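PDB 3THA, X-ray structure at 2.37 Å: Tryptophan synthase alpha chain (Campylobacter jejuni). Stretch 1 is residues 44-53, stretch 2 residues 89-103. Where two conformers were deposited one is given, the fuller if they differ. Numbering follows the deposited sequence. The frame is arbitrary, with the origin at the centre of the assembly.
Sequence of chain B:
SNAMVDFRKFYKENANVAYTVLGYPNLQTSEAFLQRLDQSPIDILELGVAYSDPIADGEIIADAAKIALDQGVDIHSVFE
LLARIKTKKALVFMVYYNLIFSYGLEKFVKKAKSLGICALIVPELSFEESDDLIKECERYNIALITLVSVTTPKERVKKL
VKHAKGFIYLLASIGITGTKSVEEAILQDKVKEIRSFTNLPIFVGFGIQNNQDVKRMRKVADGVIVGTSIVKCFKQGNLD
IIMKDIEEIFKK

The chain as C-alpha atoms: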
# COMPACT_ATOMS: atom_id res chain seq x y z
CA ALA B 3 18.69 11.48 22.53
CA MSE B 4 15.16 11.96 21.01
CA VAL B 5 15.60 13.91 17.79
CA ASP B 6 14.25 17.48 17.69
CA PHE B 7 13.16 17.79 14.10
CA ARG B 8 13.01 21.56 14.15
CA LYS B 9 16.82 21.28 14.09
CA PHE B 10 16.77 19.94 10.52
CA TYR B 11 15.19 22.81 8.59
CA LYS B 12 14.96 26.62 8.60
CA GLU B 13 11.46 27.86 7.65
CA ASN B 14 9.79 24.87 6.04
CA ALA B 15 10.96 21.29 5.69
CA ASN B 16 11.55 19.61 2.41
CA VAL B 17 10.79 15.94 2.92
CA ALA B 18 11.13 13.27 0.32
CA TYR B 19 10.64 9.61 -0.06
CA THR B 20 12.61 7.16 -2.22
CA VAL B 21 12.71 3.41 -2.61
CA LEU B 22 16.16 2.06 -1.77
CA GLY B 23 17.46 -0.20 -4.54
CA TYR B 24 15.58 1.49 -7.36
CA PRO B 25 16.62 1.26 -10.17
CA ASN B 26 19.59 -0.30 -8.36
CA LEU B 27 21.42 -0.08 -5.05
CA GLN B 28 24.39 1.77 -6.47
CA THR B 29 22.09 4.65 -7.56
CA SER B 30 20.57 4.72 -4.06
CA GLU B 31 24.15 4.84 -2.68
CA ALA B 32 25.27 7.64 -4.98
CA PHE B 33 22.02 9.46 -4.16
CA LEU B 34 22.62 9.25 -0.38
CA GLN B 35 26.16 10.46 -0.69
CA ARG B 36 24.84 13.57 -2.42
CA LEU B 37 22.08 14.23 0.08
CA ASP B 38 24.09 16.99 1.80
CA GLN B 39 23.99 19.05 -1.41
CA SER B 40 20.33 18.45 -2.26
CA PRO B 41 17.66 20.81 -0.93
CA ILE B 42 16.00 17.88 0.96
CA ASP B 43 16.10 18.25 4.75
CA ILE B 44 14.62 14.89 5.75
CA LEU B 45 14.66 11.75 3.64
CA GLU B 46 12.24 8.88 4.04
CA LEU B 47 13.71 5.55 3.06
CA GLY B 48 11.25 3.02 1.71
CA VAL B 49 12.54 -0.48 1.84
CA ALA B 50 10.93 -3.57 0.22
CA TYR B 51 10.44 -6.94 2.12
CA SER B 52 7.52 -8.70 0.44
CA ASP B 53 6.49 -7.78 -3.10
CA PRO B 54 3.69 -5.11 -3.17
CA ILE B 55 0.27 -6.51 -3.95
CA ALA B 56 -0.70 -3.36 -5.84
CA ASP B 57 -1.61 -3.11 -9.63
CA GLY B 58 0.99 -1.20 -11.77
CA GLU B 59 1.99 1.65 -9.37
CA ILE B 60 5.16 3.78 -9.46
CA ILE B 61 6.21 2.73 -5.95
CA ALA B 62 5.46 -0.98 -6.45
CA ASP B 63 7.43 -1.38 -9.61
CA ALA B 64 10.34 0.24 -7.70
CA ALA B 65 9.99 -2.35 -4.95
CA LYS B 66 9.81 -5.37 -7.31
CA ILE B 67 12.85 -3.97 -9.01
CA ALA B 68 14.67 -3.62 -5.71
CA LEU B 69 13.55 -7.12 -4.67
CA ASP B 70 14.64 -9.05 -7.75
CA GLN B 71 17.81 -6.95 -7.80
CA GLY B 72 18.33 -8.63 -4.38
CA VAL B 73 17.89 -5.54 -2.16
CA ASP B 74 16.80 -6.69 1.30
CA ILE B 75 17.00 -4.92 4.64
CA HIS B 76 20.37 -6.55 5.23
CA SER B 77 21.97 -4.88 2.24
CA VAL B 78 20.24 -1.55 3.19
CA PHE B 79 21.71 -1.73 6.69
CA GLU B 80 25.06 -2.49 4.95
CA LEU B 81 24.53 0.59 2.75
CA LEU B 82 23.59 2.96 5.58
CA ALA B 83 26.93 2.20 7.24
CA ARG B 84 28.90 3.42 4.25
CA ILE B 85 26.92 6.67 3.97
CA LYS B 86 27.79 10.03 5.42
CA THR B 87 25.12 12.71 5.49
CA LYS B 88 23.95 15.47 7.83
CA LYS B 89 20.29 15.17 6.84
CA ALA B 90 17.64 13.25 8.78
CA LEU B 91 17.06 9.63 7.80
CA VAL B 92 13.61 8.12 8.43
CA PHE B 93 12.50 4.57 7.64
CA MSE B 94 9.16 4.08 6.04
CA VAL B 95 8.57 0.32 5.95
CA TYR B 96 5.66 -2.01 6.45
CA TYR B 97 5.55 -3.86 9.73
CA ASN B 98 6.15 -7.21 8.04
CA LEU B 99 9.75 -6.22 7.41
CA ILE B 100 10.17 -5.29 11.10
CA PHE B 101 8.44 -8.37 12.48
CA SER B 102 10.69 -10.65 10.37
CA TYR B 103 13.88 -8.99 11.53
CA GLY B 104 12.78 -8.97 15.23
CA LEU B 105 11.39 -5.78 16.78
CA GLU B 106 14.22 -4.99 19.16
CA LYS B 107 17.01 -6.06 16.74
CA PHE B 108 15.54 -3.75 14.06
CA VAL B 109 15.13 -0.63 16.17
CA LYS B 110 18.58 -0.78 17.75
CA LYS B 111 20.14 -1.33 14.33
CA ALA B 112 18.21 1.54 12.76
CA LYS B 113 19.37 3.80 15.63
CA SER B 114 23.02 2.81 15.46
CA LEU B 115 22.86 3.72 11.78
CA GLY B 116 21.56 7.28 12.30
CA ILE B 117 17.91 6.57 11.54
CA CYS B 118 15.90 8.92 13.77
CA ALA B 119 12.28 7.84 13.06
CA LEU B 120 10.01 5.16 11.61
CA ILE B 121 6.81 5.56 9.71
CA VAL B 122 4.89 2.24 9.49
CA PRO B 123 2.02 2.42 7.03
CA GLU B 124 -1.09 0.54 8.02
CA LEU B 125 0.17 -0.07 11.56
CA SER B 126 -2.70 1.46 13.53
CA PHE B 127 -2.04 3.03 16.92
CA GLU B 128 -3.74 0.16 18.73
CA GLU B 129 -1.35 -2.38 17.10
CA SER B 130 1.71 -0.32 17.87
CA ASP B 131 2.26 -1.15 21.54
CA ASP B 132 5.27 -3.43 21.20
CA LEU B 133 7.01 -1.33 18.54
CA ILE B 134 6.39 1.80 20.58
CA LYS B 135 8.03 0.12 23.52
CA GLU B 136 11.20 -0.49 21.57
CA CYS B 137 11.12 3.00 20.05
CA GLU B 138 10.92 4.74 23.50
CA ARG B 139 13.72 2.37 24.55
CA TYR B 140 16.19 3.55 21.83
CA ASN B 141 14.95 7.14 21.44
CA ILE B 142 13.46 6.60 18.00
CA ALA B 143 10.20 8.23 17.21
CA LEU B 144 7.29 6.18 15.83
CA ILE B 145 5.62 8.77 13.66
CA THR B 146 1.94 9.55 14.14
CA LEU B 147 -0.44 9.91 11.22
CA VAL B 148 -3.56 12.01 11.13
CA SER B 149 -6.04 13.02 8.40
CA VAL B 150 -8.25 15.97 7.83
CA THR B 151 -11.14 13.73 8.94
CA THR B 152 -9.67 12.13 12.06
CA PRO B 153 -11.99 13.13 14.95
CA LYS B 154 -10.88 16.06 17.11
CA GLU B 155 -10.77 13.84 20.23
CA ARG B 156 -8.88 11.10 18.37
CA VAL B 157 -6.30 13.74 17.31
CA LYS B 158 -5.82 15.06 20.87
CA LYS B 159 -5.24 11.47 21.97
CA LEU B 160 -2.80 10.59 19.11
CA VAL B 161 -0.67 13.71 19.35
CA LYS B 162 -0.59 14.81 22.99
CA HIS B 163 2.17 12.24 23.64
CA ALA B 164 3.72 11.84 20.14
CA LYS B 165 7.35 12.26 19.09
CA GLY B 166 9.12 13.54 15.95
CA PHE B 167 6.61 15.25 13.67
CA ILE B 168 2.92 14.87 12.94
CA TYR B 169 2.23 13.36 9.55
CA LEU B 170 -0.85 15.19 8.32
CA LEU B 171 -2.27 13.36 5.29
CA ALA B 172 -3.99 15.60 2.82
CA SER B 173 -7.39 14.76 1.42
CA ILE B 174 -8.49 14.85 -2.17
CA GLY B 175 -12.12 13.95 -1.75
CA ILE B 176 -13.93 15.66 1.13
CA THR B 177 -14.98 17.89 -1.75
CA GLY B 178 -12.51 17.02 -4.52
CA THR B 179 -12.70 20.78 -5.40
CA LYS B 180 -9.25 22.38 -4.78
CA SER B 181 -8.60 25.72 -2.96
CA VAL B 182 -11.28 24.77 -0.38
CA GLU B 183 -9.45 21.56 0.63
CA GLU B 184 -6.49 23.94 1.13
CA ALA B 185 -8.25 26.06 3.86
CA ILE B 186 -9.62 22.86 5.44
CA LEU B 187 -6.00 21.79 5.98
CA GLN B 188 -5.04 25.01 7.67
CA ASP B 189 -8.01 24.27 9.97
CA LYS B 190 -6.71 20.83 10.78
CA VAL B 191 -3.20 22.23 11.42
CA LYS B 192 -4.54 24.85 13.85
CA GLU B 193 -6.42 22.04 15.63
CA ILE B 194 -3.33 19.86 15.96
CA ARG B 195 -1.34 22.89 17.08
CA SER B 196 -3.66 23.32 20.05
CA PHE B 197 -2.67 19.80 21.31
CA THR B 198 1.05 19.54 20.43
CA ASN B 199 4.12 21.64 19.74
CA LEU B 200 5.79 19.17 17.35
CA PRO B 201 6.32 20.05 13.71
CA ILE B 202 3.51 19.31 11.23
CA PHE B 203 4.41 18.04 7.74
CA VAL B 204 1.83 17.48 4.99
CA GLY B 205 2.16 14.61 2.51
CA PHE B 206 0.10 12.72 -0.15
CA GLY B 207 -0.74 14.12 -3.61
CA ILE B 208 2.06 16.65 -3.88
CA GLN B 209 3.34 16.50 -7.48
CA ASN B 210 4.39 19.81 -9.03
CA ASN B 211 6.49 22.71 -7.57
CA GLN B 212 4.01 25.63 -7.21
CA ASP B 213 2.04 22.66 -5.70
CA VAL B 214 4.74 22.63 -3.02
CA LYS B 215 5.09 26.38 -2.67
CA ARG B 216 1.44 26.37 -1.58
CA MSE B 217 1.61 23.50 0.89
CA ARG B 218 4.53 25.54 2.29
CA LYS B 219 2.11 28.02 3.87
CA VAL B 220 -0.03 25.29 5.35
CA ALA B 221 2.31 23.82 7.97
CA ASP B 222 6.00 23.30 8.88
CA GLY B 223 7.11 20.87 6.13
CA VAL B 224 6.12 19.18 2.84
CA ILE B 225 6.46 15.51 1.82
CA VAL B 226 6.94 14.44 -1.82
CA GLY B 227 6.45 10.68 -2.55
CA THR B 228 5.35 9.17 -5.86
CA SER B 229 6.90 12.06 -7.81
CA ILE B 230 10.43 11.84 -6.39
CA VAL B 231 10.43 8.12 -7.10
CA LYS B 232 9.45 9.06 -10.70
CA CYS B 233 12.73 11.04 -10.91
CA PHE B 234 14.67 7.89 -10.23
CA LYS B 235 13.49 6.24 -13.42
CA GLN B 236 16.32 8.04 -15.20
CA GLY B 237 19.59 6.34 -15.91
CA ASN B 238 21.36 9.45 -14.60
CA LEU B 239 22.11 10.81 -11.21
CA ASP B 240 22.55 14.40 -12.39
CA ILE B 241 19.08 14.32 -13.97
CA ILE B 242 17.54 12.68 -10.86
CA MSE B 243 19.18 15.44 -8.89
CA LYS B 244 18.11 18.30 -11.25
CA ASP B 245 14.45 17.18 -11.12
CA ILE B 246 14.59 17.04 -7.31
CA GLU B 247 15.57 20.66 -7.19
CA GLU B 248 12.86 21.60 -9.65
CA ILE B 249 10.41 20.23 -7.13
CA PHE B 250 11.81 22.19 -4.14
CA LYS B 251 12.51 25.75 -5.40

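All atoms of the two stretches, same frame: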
# COMPACT_ATOMS: atom_id res chain seq x y z
N ILE B 44 14.90 16.16 5.12
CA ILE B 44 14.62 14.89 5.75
C ILE B 44 14.28 13.91 4.65
O ILE B 44 13.37 14.16 3.88
CB ILE B 44 13.40 15.01 6.67
CG1 ILE B 44 13.64 16.14 7.64
CG2 ILE B 44 13.05 13.66 7.37
CD1 ILE B 44 12.41 16.70 8.21
N LEU B 45 14.98 12.78 4.60
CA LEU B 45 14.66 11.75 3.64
C LEU B 45 13.97 10.57 4.26
O LEU B 45 14.45 10.03 5.30
CB LEU B 45 15.93 11.26 2.96
CG LEU B 45 15.70 10.30 1.81
CD1 LEU B 45 15.04 11.05 0.66
CD2 LEU B 45 17.05 9.65 1.38
N GLU B 46 12.88 10.13 3.63
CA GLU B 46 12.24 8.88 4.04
C GLU B 46 12.71 7.72 3.16
O GLU B 46 12.74 7.82 1.95
CB GLU B 46 10.71 9.00 3.98
CG GLU B 46 10.15 10.22 4.74
CD GLU B 46 8.64 10.42 4.54
OE1 GLU B 46 8.09 9.81 3.62
OE2 GLU B 46 8.03 11.23 5.29
N LEU B 47 13.08 6.62 3.78
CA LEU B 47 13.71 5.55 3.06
C LEU B 47 12.75 4.37 3.03
O LEU B 47 12.59 3.68 4.05
CB LEU B 47 15.02 5.14 3.75
CG LEU B 47 16.12 6.16 4.06
CD1 LEU B 47 17.27 5.45 4.78
CD2 LEU B 47 16.62 6.76 2.79
N GLY B 48 12.10 4.17 1.88
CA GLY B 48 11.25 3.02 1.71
C GLY B 48 12.11 1.81 1.49
O GLY B 48 13.01 1.82 0.63
N VAL B 49 11.89 0.74 2.25
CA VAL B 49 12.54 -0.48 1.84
C VAL B 49 11.50 -1.33 1.11
O VAL B 49 10.36 -0.85 0.86
CB VAL B 49 13.27 -1.21 2.95
CG1 VAL B 49 14.15 -2.32 2.37
CG2 VAL B 49 14.17 -0.23 3.75
N ALA B 50 11.90 -2.54 0.69
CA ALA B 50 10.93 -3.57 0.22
C ALA B 50 11.22 -4.94 0.92
O ALA B 50 12.38 -5.35 0.97
CB ALA B 50 10.97 -3.68 -1.30
N TYR B 51 10.22 -5.60 1.51
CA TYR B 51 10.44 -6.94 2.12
C TYR B 51 9.68 -8.03 1.37
O TYR B 51 10.30 -9.00 0.93
CB TYR B 51 10.12 -7.00 3.64
CG TYR B 51 10.11 -8.43 4.20
CD1 TYR B 51 8.92 -9.02 4.61
CD2 TYR B 51 11.28 -9.21 4.26
CE1 TYR B 51 8.87 -10.33 5.10
CE2 TYR B 51 11.25 -10.53 4.74
CZ TYR B 51 10.03 -11.08 5.17
OH TYR B 51 9.93 -12.38 5.66
N SER B 52 8.36 -7.85 1.26
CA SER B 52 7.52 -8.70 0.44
C SER B 52 6.97 -7.89 -0.73
O SER B 52 6.57 -6.73 -0.57
CB SER B 52 6.36 -9.31 1.25
OG SER B 52 6.78 -10.46 1.98
N ASP B 53 6.95 -8.50 -1.91
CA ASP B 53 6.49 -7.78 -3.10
C ASP B 53 5.08 -7.19 -2.94
O ASP B 53 4.15 -7.90 -2.60
CB ASP B 53 6.57 -8.65 -4.35
CG ASP B 53 6.26 -7.87 -5.61
OD1 ASP B 53 6.50 -8.39 -6.74
OD2 ASP B 53 5.78 -6.72 -5.47
N LYS B 89 21.75 15.11 6.87
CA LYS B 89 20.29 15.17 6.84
C LYS B 89 19.64 14.05 7.65
O LYS B 89 20.27 13.04 7.95
CB LYS B 89 19.80 15.15 5.40
CG LYS B 89 20.50 16.18 4.52
CD LYS B 89 19.95 17.54 4.79
CE LYS B 89 20.77 18.58 4.09
NZ LYS B 89 20.78 18.32 2.64
N ALA B 90 18.37 14.24 8.01
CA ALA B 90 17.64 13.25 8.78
C ALA B 90 17.20 12.07 7.92
O ALA B 90 16.60 12.27 6.84
CB ALA B 90 16.42 13.88 9.47
N LEU B 91 17.48 10.87 8.42
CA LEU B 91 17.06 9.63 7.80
C LEU B 91 15.90 8.96 8.57
O LEU B 91 15.99 8.73 9.78
CB LEU B 91 18.26 8.70 7.66
CG LEU B 91 19.42 9.29 6.83
CD1 LEU B 91 20.61 8.34 6.80
CD2 LEU B 91 18.96 9.66 5.39
N VAL B 92 14.82 8.68 7.86
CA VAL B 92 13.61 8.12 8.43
C VAL B 92 13.19 6.88 7.62
O VAL B 92 13.01 6.95 6.40
CB VAL B 92 12.46 9.18 8.41
CG1 VAL B 92 11.11 8.54 8.71
CG2 VAL B 92 12.73 10.26 9.44
N PHE B 93 13.07 5.73 8.28
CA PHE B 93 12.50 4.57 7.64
C PHE B 93 11.02 4.73 7.42
O PHE B 93 10.29 5.23 8.27
CB PHE B 93 12.74 3.31 8.44
CG PHE B 93 14.04 2.65 8.15
CD1 PHE B 93 14.53 2.57 6.85
CD2 PHE B 93 14.78 2.10 9.18
CE1 PHE B 93 15.74 1.95 6.58
CE2 PHE B 93 16.02 1.50 8.93
CZ PHE B 93 16.49 1.41 7.64
N MSE B 94 10.56 4.32 6.26
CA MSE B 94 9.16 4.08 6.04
C MSE B 94 9.12 2.66 5.49
O MSE B 94 9.54 2.42 4.39
CB MSE B 94 8.58 5.11 5.09
CG MSE B 94 7.20 4.87 4.61
SE MSE B 94 6.50 6.64 4.19
CE MSE B 94 4.91 6.17 3.30
N VAL B 95 8.68 1.72 6.31
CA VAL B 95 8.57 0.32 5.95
C VAL B 95 7.24 -0.22 6.47
O VAL B 95 6.69 0.30 7.41
CB VAL B 95 9.72 -0.54 6.61
CG1 VAL B 95 11.06 -0.21 6.02
CG2 VAL B 95 9.75 -0.33 8.10
N TYR B 96 6.76 -1.29 5.87
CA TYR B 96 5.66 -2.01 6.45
C TYR B 96 6.17 -2.84 7.59
O TYR B 96 7.36 -3.17 7.65
CB TYR B 96 5.09 -2.92 5.44
CG TYR B 96 4.31 -2.20 4.40
CD1 TYR B 96 3.04 -1.78 4.67
CD2 TYR B 96 4.85 -1.94 3.13
CE1 TYR B 96 2.29 -1.16 3.74
CE2 TYR B 96 4.09 -1.30 2.17
CZ TYR B 96 2.79 -0.92 2.50
OH TYR B 96 1.95 -0.29 1.61
N TYR B 97 5.26 -3.13 8.51
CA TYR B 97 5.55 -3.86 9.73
C TYR B 97 6.09 -5.26 9.48
O TYR B 97 6.86 -5.78 10.30
CB TYR B 97 4.31 -3.92 10.61
CG TYR B 97 4.59 -4.33 12.05
CD1 TYR B 97 5.05 -3.41 12.98
CD2 TYR B 97 4.37 -5.64 12.47
CE1 TYR B 97 5.30 -3.78 14.30
CE2 TYR B 97 4.60 -6.01 13.78
CZ TYR B 97 5.08 -5.08 14.69
OH TYR B 97 5.32 -5.45 16.00
N ASN B 98 5.71 -5.87 8.35
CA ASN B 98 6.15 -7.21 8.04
C ASN B 98 7.67 -7.30 7.96
O ASN B 98 8.25 -8.32 8.30
CB ASN B 98 5.50 -7.74 6.76
CG ASN B 98 5.79 -6.87 5.51
OD1 ASN B 98 6.81 -6.19 5.39
ND2 ASN B 98 4.87 -6.91 4.58
N LEU B 99 8.32 -6.25 7.48
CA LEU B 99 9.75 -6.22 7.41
C LEU B 99 10.32 -6.26 8.84
O LEU B 99 11.32 -6.96 9.12
CB LEU B 99 10.19 -4.95 6.69
CG LEU B 99 11.65 -4.96 6.23
CD1 LEU B 99 11.85 -3.97 5.12
CD2 LEU B 99 12.57 -4.63 7.32
N ILE B 100 9.69 -5.49 9.73
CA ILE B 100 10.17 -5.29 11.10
C ILE B 100 9.98 -6.58 11.88
O ILE B 100 10.95 -7.15 12.38
CB ILE B 100 9.49 -4.06 11.77
CG1 ILE B 100 9.82 -2.78 10.96
CG2 ILE B 100 9.89 -3.93 13.26
CD1 ILE B 100 9.43 -1.45 11.66
N PHE B 101 8.74 -7.06 11.94
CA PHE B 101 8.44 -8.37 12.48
C PHE B 101 9.41 -9.52 12.16
O PHE B 101 9.78 -10.29 13.04
CB PHE B 101 7.04 -8.78 12.04
CG PHE B 101 6.52 -9.98 12.76
CD1 PHE B 101 6.78 -11.27 12.27
CD2 PHE B 101 5.75 -9.82 13.91
CE1 PHE B 101 6.30 -12.39 12.94
CE2 PHE B 101 5.24 -10.92 14.59
CZ PHE B 101 5.52 -12.22 14.11
N SER B 102 9.76 -9.64 10.89
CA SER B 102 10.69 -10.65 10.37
C SER B 102 12.13 -10.52 10.91
O SER B 102 12.79 -11.51 11.22
CB SER B 102 10.76 -10.53 8.83
OG SER B 102 12.04 -10.90 8.34
N TYR B 103 12.59 -9.28 10.97
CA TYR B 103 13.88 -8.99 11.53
C TYR B 103 13.96 -9.22 13.03
O TYR B 103 15.01 -9.64 13.51
CB TYR B 103 14.22 -7.55 11.22
CG TYR B 103 15.69 -7.29 11.12
CD1 TYR B 103 16.44 -7.76 10.04
CD2 TYR B 103 16.32 -6.57 12.10
CE1 TYR B 103 17.81 -7.52 9.98
CE2 TYR B 103 17.63 -6.32 12.05
CZ TYR B 103 18.39 -6.77 11.00
OH TYR B 103 19.71 -6.45 11.06
O HOH W 1 7.67 -4.82 2.85

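Two neighbouring parallel β-strands, 44-48 and 90-94, are joined by a ladder of backbone hydrogen bonds, and the contact continues past their C-terminal ends as a loop packed on a short helix. The strand axes approach to 4.4 Å with an angle of 30° between their N-to-C directions, and the two stretches together bury 840 Å².

Four bonds define the ladder. Leu-45 N donates to Ala-90 O (2.8 Å) and Leu-45 O accepts from Val-92 N (2.9 Å); Leu-47 N donates to Val-92 O (2.6 Å) and Leu-47 O accepts from Met-94 N (3.1 Å, 174° at the hydrogen). Leu-45 and Leu-47 thus each use both backbone polar groups, the alternation expected of parallel pairing. Between these rungs, Glu-46 CA lies 3.1 Å from Val-92 O, at a CA-H...O angle of 141°.

Side chains sort by face. On one, Ile-44 CG2 is 4.0 Å from both Ala-90 CB and Val-92 CG2, so small and branched aliphatic groups fill the space beside the ladder. Glu-46 shares this face, its OE1 3.6 Å from the selenium, SE, of selenomethionine Met-94. The other face carries Leu-45, Leu-47, Leu-91 and Phe-93: Leu-45 CB meets Leu-91 CD2 at 4.2 Å, and Leu-47 CB meets Phe-93 CD1 at 4.1 Å. The Phe-93 ring turns its edge to Leu-47 O.

Beyond the strands, Val-49 points toward stretch 2, with CG2 3.9 Å from both Phe-93 CE1 and Val-95 CG1, and CB 3.8 Å from Leu-99 CD1. Tyr-51 covers the helix: its CB lies 3.6 Å from Leu-99 CG, while its ring edge faces Asn-98 OD1, 3.6 Å from CD1. Water 1 completes this polar corner, accepting from Tyr-51 N (3.0 Å) and donating to Asn-98 OD1 (3.0 Å).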